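Local atomic coordinates of exosome complex exonuclease RRP46 homolog (Oryza sativa Japonica Group, PDB entry 3HKM), a protein that binds double-stranded DNA and single-stranded RNA, has DNase and phosphorolytic RNase activity in vitro, and is a probable component of the exosome complex. Residues Ile91-Val96 with Pro133-Ala138; Phe166-Phe171 with Ile198-Met203; Val64-Met69 with Leu106-Asn111; Arg9-Leu14 with Glu150-Thr155. All blocks are in the same frame, centred on the assembly; numbering follows the deposited sequence.

Interaction 1. Residues Ile91-Val96 with Pro133-Ala138; sequences ICLLTV and PLKHLA
Ile91, the last residue of helix 77-91, lays its side chain against Leu134, His136 and Ala138. Its CG1 stands between the backbone N and the carbonyl carbon (chi1 79°), and the Ile91 and Leu134 side chains lie side by side, pointing the same way, with Ile91 CD1 3.8 Å from Leu134 CG. The second branch, CG2, comes obliquely to the imidazole, 3.6 Å from His136 CE1, and also touches Ala138 CB at 3.8 Å. The Ile91 carbonyl accepts a nearly straight hydrogen bond from Lys135 N; the 2.5 Å modelled between Lys135 N and Ile91 O is unusually short and doubtful in detail. At Cys92, where the chain leaves the helix, SG packs on Leu134 CD1 at 3.9 Å, and Leu127 of helix 115-130 covers both residues. Here the backbones form a single beta bridge between Cys92 and Leu134, an isolated pairing that ties the loop after helix 77-91 to the loop leading from helix 115-130 into strand 138-145 of the RNase PH fold. Leu93 N donates to Pro133 O at 2.8 Å, tilted from the carbonyl plane, and a water donates to Leu93 O and, over a doubtfully short distance, to Pro133 O. The chain of Lys135, bent at its last torsion, places NZ beside the methyls Leu93 CD1 and Leu94 CD1. Val96 crosses Pro133 obliquely, with Val96 CG2 4.0 Å from Pro133 CB.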
# COMPACT_ATOMS: atom_id res chain seq x y z
N ILE A 91 6.06 0.04 -9.66
CA ILE A 91 7.20 0.69 -9.02
C ILE A 91 8.49 -0.10 -9.14
O ILE A 91 9.56 0.46 -9.02
CB ILE A 91 6.96 1.00 -7.53
CG1 ILE A 91 7.14 -0.26 -6.69
CG2 ILE A 91 5.58 1.65 -7.32
CD1 ILE A 91 6.98 -0.02 -5.19
N CYS A 92 8.37 -1.40 -9.37
CA CYS A 92 9.54 -2.26 -9.49
C CYS A 92 10.27 -2.02 -10.80
O CYS A 92 9.64 -1.90 -11.86
CB CYS A 92 9.14 -3.74 -9.37
SG CYS A 92 8.77 -4.29 -7.68
N LEU A 93 11.60 -1.94 -10.75
CA LEU A 93 12.38 -1.89 -11.98
C LEU A 93 12.55 -3.31 -12.54
O LEU A 93 13.22 -4.16 -11.94
CB LEU A 93 13.73 -1.20 -11.76
CG LEU A 93 14.44 -0.83 -13.06
CD1 LEU A 93 13.43 -0.36 -14.10
CD2 LEU A 93 15.53 0.22 -12.83
N LEU A 94 11.94 -3.56 -13.70
CA LEU A 94 11.74 -4.92 -14.20
C LEU A 94 12.87 -5.40 -15.10
O LEU A 94 12.98 -6.59 -15.41
CB LEU A 94 10.39 -5.03 -14.92
CG LEU A 94 10.00 -3.96 -15.97
CD1 LEU A 94 9.91 -2.52 -15.40
CD2 LEU A 94 10.95 -4.00 -17.16
N THR A 95 13.70 -4.46 -15.52
CA THR A 95 14.76 -4.73 -16.48
C THR A 95 16.06 -5.22 -15.83
O THR A 95 16.99 -5.64 -16.52
CB THR A 95 15.04 -3.45 -17.30
OG1 THR A 95 16.19 -3.65 -18.14
CG2 THR A 95 15.28 -2.26 -16.38
N VAL A 96 16.14 -5.17 -14.50
CA VAL A 96 17.37 -5.53 -13.80
C VAL A 96 17.59 -7.05 -13.72
O VAL A 96 18.68 -7.54 -14.05
CB VAL A 96 17.43 -4.92 -12.38
CG1 VAL A 96 18.79 -5.21 -11.75
CG2 VAL A 96 17.18 -3.42 -12.44
N PRO A 133 14.90 -4.26 -6.74
CA PRO A 133 15.13 -2.95 -7.36
C PRO A 133 13.82 -2.21 -7.67
O PRO A 133 12.97 -2.70 -8.41
CB PRO A 133 15.87 -3.31 -8.66
CG PRO A 133 16.42 -4.68 -8.43
CD PRO A 133 15.44 -5.37 -7.54
N LEU A 134 13.66 -1.01 -7.10
CA LEU A 134 12.48 -0.19 -7.35
C LEU A 134 12.83 1.04 -8.18
O LEU A 134 13.96 1.54 -8.11
CB LEU A 134 11.88 0.25 -6.02
CG LEU A 134 10.77 -0.55 -5.32
CD1 LEU A 134 10.97 -2.05 -5.40
CD2 LEU A 134 10.64 -0.08 -3.87
N LYS A 135 11.87 1.52 -8.97
CA LYS A 135 12.01 2.80 -9.68
C LYS A 135 11.95 3.97 -8.69
O LYS A 135 12.59 5.00 -8.87
CB LYS A 135 10.88 2.98 -10.71
CG LYS A 135 10.84 1.99 -11.87
CD LYS A 135 9.76 2.44 -12.85
CE LYS A 135 9.31 1.33 -13.80
NZ LYS A 135 10.21 1.17 -14.98
N HIS A 136 11.14 3.79 -7.65
CA HIS A 136 10.88 4.82 -6.65
C HIS A 136 10.04 4.18 -5.55
O HIS A 136 9.49 3.10 -5.73
CB HIS A 136 10.11 5.98 -7.27
CG HIS A 136 9.01 5.55 -8.18
ND1 HIS A 136 7.85 4.95 -7.72
CD2 HIS A 136 8.89 5.59 -9.53
CE1 HIS A 136 7.07 4.65 -8.74
NE2 HIS A 136 7.68 5.03 -9.85
N LEU A 137 9.97 4.86 -4.41
CA LEU A 137 9.09 4.45 -3.32
C LEU A 137 7.61 4.63 -3.70
O LEU A 137 7.27 5.54 -4.45
CB LEU A 137 9.37 5.29 -2.07
CG LEU A 137 10.34 4.79 -1.01
CD1 LEU A 137 11.64 4.29 -1.61
CD2 LEU A 137 10.58 5.90 0.00
N ALA A 138 6.76 3.76 -3.17
CA ALA A 138 5.32 3.96 -3.25
C ALA A 138 4.78 4.31 -1.85
O ALA A 138 4.95 3.54 -0.91
CB ALA A 138 4.62 2.74 -3.81
O HOH W 1 12.42 -4.98 -9.33

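Interaction 2. Residues Phe166-Phe171 with Ile198-Met203; sequences FAHLVF and ITHGVM
His168 and Ile198 are joined by two backbone hydrogen bonds, as an antiparallel hydrogen-bonded pair; that from His168 N to Ile198 O is 2.7 Å long and almost straight, at 176°. Further along, His200 N donates to Phe166 O at 2.8 Å, whereas the return bond from Phe166 N is long and bent. The aromatic contacts share one face of the sheet. His200 turns its edge toward the face of His168 in an offset edge-to-face pair, planes at 66°, and a water bridges His168 ND1 and His200 NE2, lying in the plane of the His200 ring. Phe166 meets His200 rim to rim, its CE2 3.4 Å from His200 CB; with His168 the rings make a small aromatic cluster. Apolar packing occupies the other face: Ala167 CB touches Thr199 CG2 at 3.6 Å, and the methionine chain, bent at its second and third torsions, brings Met203 CE within 3.9 Å of Ala167 CB. Strand 197-201 is an outer strand of the four-stranded antiparallel sheet, while strand 165-172 also bonds to strand 138-145. On the cluster side His168 rests on Leu116 and Pro117 of helix 115-130; Leu169 and Met203 reach helix 205-229 at Ile212 and Tyr208.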
# COMPACT_ATOMS: atom_id res chain seq x y z
N PHE A 166 -14.26 8.95 -1.22
CA PHE A 166 -12.86 8.78 -0.85
C PHE A 166 -11.97 8.24 -1.96
O PHE A 166 -12.44 7.73 -2.97
CB PHE A 166 -12.71 8.01 0.47
CG PHE A 166 -13.28 6.64 0.46
CD1 PHE A 166 -14.44 6.35 1.17
CD2 PHE A 166 -12.65 5.61 -0.22
CE1 PHE A 166 -14.97 5.07 1.19
CE2 PHE A 166 -13.17 4.32 -0.21
CZ PHE A 166 -14.33 4.06 0.49
N ALA A 167 -10.66 8.37 -1.75
CA ALA A 167 -9.70 8.01 -2.76
C ALA A 167 -8.55 7.24 -2.13
O ALA A 167 -8.13 7.54 -1.02
CB ALA A 167 -9.18 9.27 -3.44
N HIS A 168 -8.07 6.23 -2.83
CA HIS A 168 -6.80 5.62 -2.47
C HIS A 168 -5.73 6.22 -3.35
O HIS A 168 -5.71 5.96 -4.55
CB HIS A 168 -6.85 4.10 -2.67
CG HIS A 168 -7.75 3.39 -1.70
ND1 HIS A 168 -8.30 2.16 -1.97
CD2 HIS A 168 -8.20 3.75 -0.48
CE1 HIS A 168 -9.05 1.78 -0.94
NE2 HIS A 168 -9.00 2.73 -0.02
N LEU A 169 -4.87 7.05 -2.78
CA LEU A 169 -3.80 7.66 -3.56
C LEU A 169 -2.46 7.01 -3.23
O LEU A 169 -2.19 6.65 -2.09
CB LEU A 169 -3.72 9.17 -3.34
CG LEU A 169 -5.01 9.98 -3.58
CD1 LEU A 169 -4.79 11.45 -3.25
CD2 LEU A 169 -5.55 9.80 -5.00
N VAL A 170 -1.63 6.86 -4.26
CA VAL A 170 -0.29 6.36 -4.06
C VAL A 170 0.69 7.21 -4.86
O VAL A 170 0.59 7.35 -6.08
CB VAL A 170 -0.17 4.81 -4.27
CG1 VAL A 170 -1.42 4.26 -4.93
CG2 VAL A 170 1.12 4.42 -4.99
N PHE A 171 1.59 7.84 -4.12
CA PHE A 171 2.50 8.81 -4.68
C PHE A 171 3.87 8.19 -4.85
O PHE A 171 4.28 7.37 -4.03
CB PHE A 171 2.59 10.02 -3.75
CG PHE A 171 1.25 10.51 -3.26
CD1 PHE A 171 0.63 11.60 -3.87
CD2 PHE A 171 0.62 9.90 -2.20
CE1 PHE A 171 -0.59 12.05 -3.42
CE2 PHE A 171 -0.61 10.36 -1.75
CZ PHE A 171 -1.21 11.44 -2.36
N ILE A 198 -7.46 5.33 -7.02
CA ILE A 198 -8.79 4.74 -7.18
C ILE A 198 -9.77 5.36 -6.21
O ILE A 198 -9.53 5.39 -5.00
CB ILE A 198 -8.76 3.18 -7.10
CG1 ILE A 198 -10.15 2.63 -6.83
CG2 ILE A 198 -7.76 2.71 -6.06
CD1 ILE A 198 -10.29 1.16 -7.18
N THR A 199 -10.86 5.90 -6.74
CA THR A 199 -11.84 6.59 -5.92
C THR A 199 -13.10 5.74 -5.76
O THR A 199 -13.42 4.93 -6.62
CB THR A 199 -12.21 7.97 -6.50
OG1 THR A 199 -12.76 7.81 -7.81
CG2 THR A 199 -10.97 8.86 -6.58
N HIS A 200 -13.78 5.93 -4.64
CA HIS A 200 -14.98 5.17 -4.33
C HIS A 200 -16.07 6.12 -3.85
O HIS A 200 -15.91 6.79 -2.83
CB HIS A 200 -14.71 4.14 -3.23
CG HIS A 200 -13.71 3.08 -3.61
ND1 HIS A 200 -14.06 1.95 -4.32
CD2 HIS A 200 -12.39 2.98 -3.36
CE1 HIS A 200 -12.98 1.20 -4.49
NE2 HIS A 200 -11.96 1.81 -3.92
N GLY A 201 -17.18 6.16 -4.58
CA GLY A 201 -18.30 7.01 -4.22
C GLY A 201 -18.20 8.33 -4.96
O GLY A 201 -17.30 8.50 -5.78
N VAL A 202 -19.11 9.25 -4.67
CA VAL A 202 -19.16 10.52 -5.41
C VAL A 202 -17.84 11.26 -5.29
O VAL A 202 -17.27 11.38 -4.20
CB VAL A 202 -20.30 11.44 -4.95
CG1 VAL A 202 -19.97 12.10 -3.63
CG2 VAL A 202 -20.55 12.50 -6.00
N MET A 203 -17.35 11.76 -6.41
CA MET A 203 -16.10 12.48 -6.38
C MET A 203 -16.11 13.52 -7.48
O MET A 203 -15.88 13.20 -8.65
CB MET A 203 -14.91 11.53 -6.51
CG MET A 203 -13.54 12.19 -6.37
SD MET A 203 -13.04 12.58 -4.69
CE MET A 203 -12.69 10.95 -4.05
O HOH W 2 -9.57 0.69 -4.14

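Interaction 3. Residues Val64-Met69 with Leu106-Asn111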
# COMPACT_ATOMS: atom_id res chain seq x y z
N VAL A 64 1.64 -11.50 -6.66
CA VAL A 64 1.09 -11.16 -5.36
C VAL A 64 -0.14 -11.99 -4.97
O VAL A 64 -1.05 -12.20 -5.76
CB VAL A 64 0.72 -9.65 -5.29
CG1 VAL A 64 0.50 -9.22 -3.85
CG2 VAL A 64 1.81 -8.81 -5.94
N VAL A 65 -0.16 -12.46 -3.73
CA VAL A 65 -1.32 -13.13 -3.19
C VAL A 65 -1.77 -12.42 -1.92
O VAL A 65 -0.99 -12.24 -0.98
CB VAL A 65 -1.10 -14.66 -2.97
CG1 VAL A 65 0.37 -15.03 -3.05
CG2 VAL A 65 -1.73 -15.14 -1.66
N TRP A 66 -3.03 -11.99 -1.94
CA TRP A 66 -3.63 -11.25 -0.84
C TRP A 66 -4.37 -12.25 0.03
O TRP A 66 -5.23 -12.98 -0.46
CB TRP A 66 -4.62 -10.23 -1.41
CG TRP A 66 -4.64 -8.90 -0.70
CD1 TRP A 66 -3.90 -7.79 -1.02
CD2 TRP A 66 -5.44 -8.54 0.42
NE1 TRP A 66 -4.20 -6.76 -0.15
CE2 TRP A 66 -5.14 -7.20 0.74
CE3 TRP A 66 -6.38 -9.22 1.19
CZ2 TRP A 66 -5.75 -6.53 1.79
CZ3 TRP A 66 -6.99 -8.56 2.23
CH2 TRP A 66 -6.67 -7.22 2.52
N LYS A 67 -4.03 -12.29 1.31
CA LYS A 67 -4.60 -13.28 2.22
C LYS A 67 -5.39 -12.60 3.34
O LYS A 67 -4.85 -11.77 4.07
CB LYS A 67 -3.50 -14.18 2.81
CG LYS A 67 -2.47 -14.63 1.77
CD LYS A 67 -2.03 -16.08 1.94
CE LYS A 67 -0.95 -16.25 2.99
NZ LYS A 67 -0.36 -17.63 2.93
N PRO A 68 -6.69 -12.96 3.47
CA PRO A 68 -7.59 -12.35 4.46
C PRO A 68 -7.22 -12.78 5.87
O PRO A 68 -6.62 -13.85 6.05
CB PRO A 68 -8.96 -12.93 4.09
CG PRO A 68 -8.80 -13.52 2.73
CD PRO A 68 -7.38 -13.98 2.67
N MET A 69 -7.57 -11.98 6.87
CA MET A 69 -7.20 -12.33 8.23
C MET A 69 -7.97 -13.56 8.70
O MET A 69 -7.71 -14.09 9.79
CB MET A 69 -7.34 -11.13 9.20
CG MET A 69 -8.72 -10.86 9.76
SD MET A 69 -8.89 -9.14 10.35
CE MET A 69 -9.62 -8.38 8.90
N LEU A 106 0.81 -10.89 1.16
CA LEU A 106 0.27 -9.88 2.05
C LEU A 106 -0.74 -10.55 2.97
O LEU A 106 -1.76 -11.08 2.52
CB LEU A 106 -0.38 -8.76 1.23
CG LEU A 106 -0.81 -7.47 1.94
CD1 LEU A 106 -2.13 -7.64 2.69
CD2 LEU A 106 0.29 -6.97 2.86
N GLN A 107 -0.44 -10.56 4.26
CA GLN A 107 -1.33 -11.15 5.25
C GLN A 107 -1.94 -10.06 6.12
O GLN A 107 -1.22 -9.35 6.83
CB GLN A 107 -0.55 -12.14 6.11
CG GLN A 107 -1.32 -12.64 7.34
CD GLN A 107 -2.48 -13.55 6.98
OE1 GLN A 107 -3.65 -13.25 7.26
NE2 GLN A 107 -2.17 -14.67 6.33
N VAL A 108 -3.27 -9.94 6.06
CA VAL A 108 -3.99 -9.00 6.93
C VAL A 108 -4.07 -9.49 8.37
O VAL A 108 -4.44 -10.64 8.63
CB VAL A 108 -5.39 -8.70 6.39
CG1 VAL A 108 -6.10 -7.70 7.29
CG2 VAL A 108 -5.29 -8.14 4.99
N VAL A 109 -3.71 -8.62 9.30
CA VAL A 109 -3.67 -8.95 10.72
C VAL A 109 -4.82 -8.26 11.44
O VAL A 109 -5.48 -8.85 12.29
CB VAL A 109 -2.31 -8.53 11.35
CG1 VAL A 109 -2.38 -8.59 12.87
CG2 VAL A 109 -1.19 -9.41 10.81
N GLY A 110 -5.05 -7.00 11.09
CA GLY A 110 -6.16 -6.23 11.63
C GLY A 110 -6.67 -5.25 10.59
O GLY A 110 -5.93 -4.83 9.69
N ASN A 111 -7.94 -4.88 10.70
CA ASN A 111 -8.51 -3.93 9.76
C ASN A 111 -9.34 -2.87 10.47
O ASN A 111 -10.51 -3.09 10.79
CB ASN A 111 -9.34 -4.65 8.70
CG ASN A 111 -9.90 -3.70 7.65
OD1 ASN A 111 -9.64 -2.51 7.68
ND2 ASN A 111 -10.69 -4.24 6.73
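Trp66 and Leu106 form the close-packed part of this contact. Their side chains lie side by side on the same face of the sheet and point the same way. The leucine CG is anti to the backbone N (chi1 -170°), on the side of the indole, and CD1 lies 3.5 Å above the ring plane, offset toward the rim. Leu106 CD1 is 3.8 Å from the centroid of the five-membered ring, a CH-pi contact made over the face. Val108 CG2 approaches the six-membered ring obliquely, but is modelled too close for the distance to mean much. The indole also touches Leu84 of helix 77-91 and Leu115 of helix 115-130, and Leu106 packs on Ala119 and Cys123 of the latter. An alanine in place of Trp66 would probably leave Leu106 CD1 without its aromatic face and open a gap between the sheet and these two helices. Three backbone bonds hold the strands in register: Leu106 N to Val65 O at 3.1 Å, Lys67 N to Leu106 O at 2.8 Å, and Val108 N to Lys67 O at 3.1 Å.

The opposite face is looser and partly open to solvent, with the Lys67 and Gln107 side chains crossing at about a right angle. Past strand 61-67, the exposed Met69 lies across the end of the other strand, its CB beside Val108 O and its CE 3.7 Å from Asn111 CB and 3.9 Å from Val108 CG1. Val109 and Gly110 form a classic beta bulge opposite Ile39. Parallel strands 61-67 and 100-110, linked through helix 77-91, make a beta-alpha-beta unit of the RNase PH fold.

Interaction 4. Residues Arg9-Leu14 with Glu150-Thr155; sequences RNPNQL and EVILDT
Leu153 N donates to Pro11 O at 2.7 Å, the one hydrogen bond between the two segments, with the donor almost in line with the C=O bond. The acceptor lies within a type I beta turn running from Asn10 to Gln13, closed by Gln13 N bonding to Asn10 O at 2.8 Å. The Gln13 side chain, extended at its first two torsions, reaches Asn10 N with OE1, which accepts at 3.1 Å. Pro11 wedges against the strand: Pro11 CB lies 3.5 Å from Ile152 CD1, the two side chains crossing obliquely, and it also touches Val151 O. Strand 151-153 is an outer strand of the four-stranded antiparallel sheet, bonded to strand 138-145, so the N-terminal loop before strand 17-21 is fastened here to the sheet of the second half of the RNase PH fold. Leu153 has its CG anti to the carbonyl carbon (chi1 -61°), and its CD1 packs on the turn backbone, 3.6 Å from Asn12 CA. On the helix side Leu153 also rests on Ala218 of helix 205-229. An alanine here would keep the backbone bond to Pro11 but would probably open a gap beneath Asn12 and beside Ala218. Leu14 crosses Asp154 at about a right angle, with Leu14 CD2 4.0 Å from Asp154 CB, while the carboxylate OD2 accepts from Arg15 N. Arg9 NH2 comes within 3.2 Å of Asp154 O at an angle too poor for a hydrogen bond; Arg9 NE forms a salt bridge with Asp7.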
# COMPACT_ATOMS: atom_id res chain seq x y z
N ARG A 9 -7.80 13.09 15.93
CA ARG A 9 -6.89 13.59 14.90
C ARG A 9 -7.51 14.77 14.17
O ARG A 9 -8.73 14.92 14.14
CB ARG A 9 -6.55 12.48 13.90
CG ARG A 9 -5.77 11.33 14.50
CD ARG A 9 -5.30 10.37 13.44
NE ARG A 9 -6.38 9.82 12.63
CZ ARG A 9 -6.71 8.54 12.57
NH1 ARG A 9 -6.05 7.64 13.30
NH2 ARG A 9 -7.70 8.15 11.78
N ASN A 10 -6.67 15.62 13.59
CA ASN A 10 -7.17 16.64 12.67
C ASN A 10 -7.07 16.14 11.23
O ASN A 10 -6.32 15.20 10.94
CB ASN A 10 -6.44 17.98 12.88
CG ASN A 10 -4.96 17.89 12.57
OD1 ASN A 10 -4.56 17.50 11.47
ND2 ASN A 10 -4.13 18.28 13.54
N PRO A 11 -7.86 16.75 10.33
CA PRO A 11 -8.00 16.29 8.94
C PRO A 11 -6.72 15.80 8.24
O PRO A 11 -6.78 14.76 7.59
CB PRO A 11 -8.56 17.53 8.25
CG PRO A 11 -9.45 18.11 9.28
CD PRO A 11 -8.73 17.90 10.60
N ASN A 12 -5.60 16.50 8.37
CA ASN A 12 -4.40 16.08 7.64
C ASN A 12 -3.49 15.16 8.43
O ASN A 12 -2.36 14.89 8.01
CB ASN A 12 -3.62 17.28 7.08
CG ASN A 12 -2.92 18.08 8.17
OD1 ASN A 12 -2.16 17.54 8.96
ND2 ASN A 12 -3.17 19.39 8.19
N GLN A 13 -3.98 14.67 9.57
CA GLN A 13 -3.16 13.87 10.46
C GLN A 13 -3.19 12.38 10.12
O GLN A 13 -4.25 11.76 10.05
CB GLN A 13 -3.59 14.09 11.92
CG GLN A 13 -2.55 13.66 12.94
CD GLN A 13 -2.81 14.27 14.31
OE1 GLN A 13 -3.70 15.13 14.47
NE2 GLN A 13 -2.04 13.85 15.32
N LEU A 14 -2.00 11.82 9.91
CA LEU A 14 -1.82 10.39 9.74
C LEU A 14 -1.79 9.69 11.10
O LEU A 14 -1.20 10.19 12.05
CB LEU A 14 -0.52 10.11 8.97
CG LEU A 14 -0.37 10.80 7.61
CD1 LEU A 14 1.01 10.55 7.01
CD2 LEU A 14 -1.47 10.33 6.67
N GLU A 150 -14.47 18.81 2.99
CA GLU A 150 -13.34 18.70 3.91
C GLU A 150 -12.62 17.37 3.72
O GLU A 150 -13.23 16.31 3.85
CB GLU A 150 -13.81 18.84 5.37
CG GLU A 150 -14.38 20.20 5.73
CD GLU A 150 -15.89 20.27 5.56
OE1 GLU A 150 -16.42 21.39 5.40
OE2 GLU A 150 -16.55 19.21 5.59
N VAL A 151 -11.33 17.43 3.41
CA VAL A 151 -10.58 16.21 3.18
C VAL A 151 -9.95 15.67 4.45
O VAL A 151 -9.37 16.41 5.24
CB VAL A 151 -9.49 16.39 2.11
CG1 VAL A 151 -8.34 15.42 2.35
CG2 VAL A 151 -10.09 16.17 0.73
N ILE A 152 -10.09 14.37 4.64
CA ILE A 152 -9.58 13.66 5.80
C ILE A 152 -8.52 12.65 5.34
O ILE A 152 -8.72 11.96 4.34
CB ILE A 152 -10.76 12.98 6.55
CG1 ILE A 152 -11.12 13.79 7.80
CG2 ILE A 152 -10.43 11.57 6.94
CD1 ILE A 152 -11.15 15.27 7.58
N LEU A 153 -7.39 12.59 6.03
CA LEU A 153 -6.30 11.68 5.65
C LEU A 153 -6.23 10.44 6.54
O LEU A 153 -6.36 10.54 7.77
CB LEU A 153 -4.95 12.41 5.64
CG LEU A 153 -4.84 13.59 4.67
CD1 LEU A 153 -3.45 14.19 4.70
CD2 LEU A 153 -5.22 13.16 3.26
N ASP A 154 -6.04 9.28 5.92
CA ASP A 154 -5.90 8.02 6.64
C ASP A 154 -7.14 7.71 7.48
O ASP A 154 -7.09 7.70 8.71
CB ASP A 154 -4.66 8.06 7.52
CG ASP A 154 -4.16 6.68 7.92
OD1 ASP A 154 -4.43 5.69 7.20
OD2 ASP A 154 -3.46 6.59 8.95
N THR A 155 -8.25 7.47 6.80
CA THR A 155 -9.50 7.17 7.47
C THR A 155 -9.45 5.82 8.16
O THR A 155 -8.76 4.91 7.71
CB THR A 155 -10.66 7.12 6.46
OG1 THR A 155 -10.28 6.27 5.38
CG2 THR A 155 -10.96 8.50 5.93

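Overall arrangement
All four contacts are partly buried, but their chemistry differs with their place in the fold. Interaction 3, with parallel strands of the five-stranded sheet, and interaction 2, with antiparallel strands of the other sheet, rest on regular strand pairing; the former sets an indole against aliphatic side chains, the latter gathers histidines around a water. Interaction 1 joins two loops and interaction 4 a loop to an outer strand, with two and one backbone bonds; their centres lie farther out, on opposite sides of the chain's centre. Interactions 2 and 4 involve the outer strands of the same antiparallel sheet. Interactions 1 and 2 touch directly, Ala138 CB lying 4.1 Å from Val170 CG2.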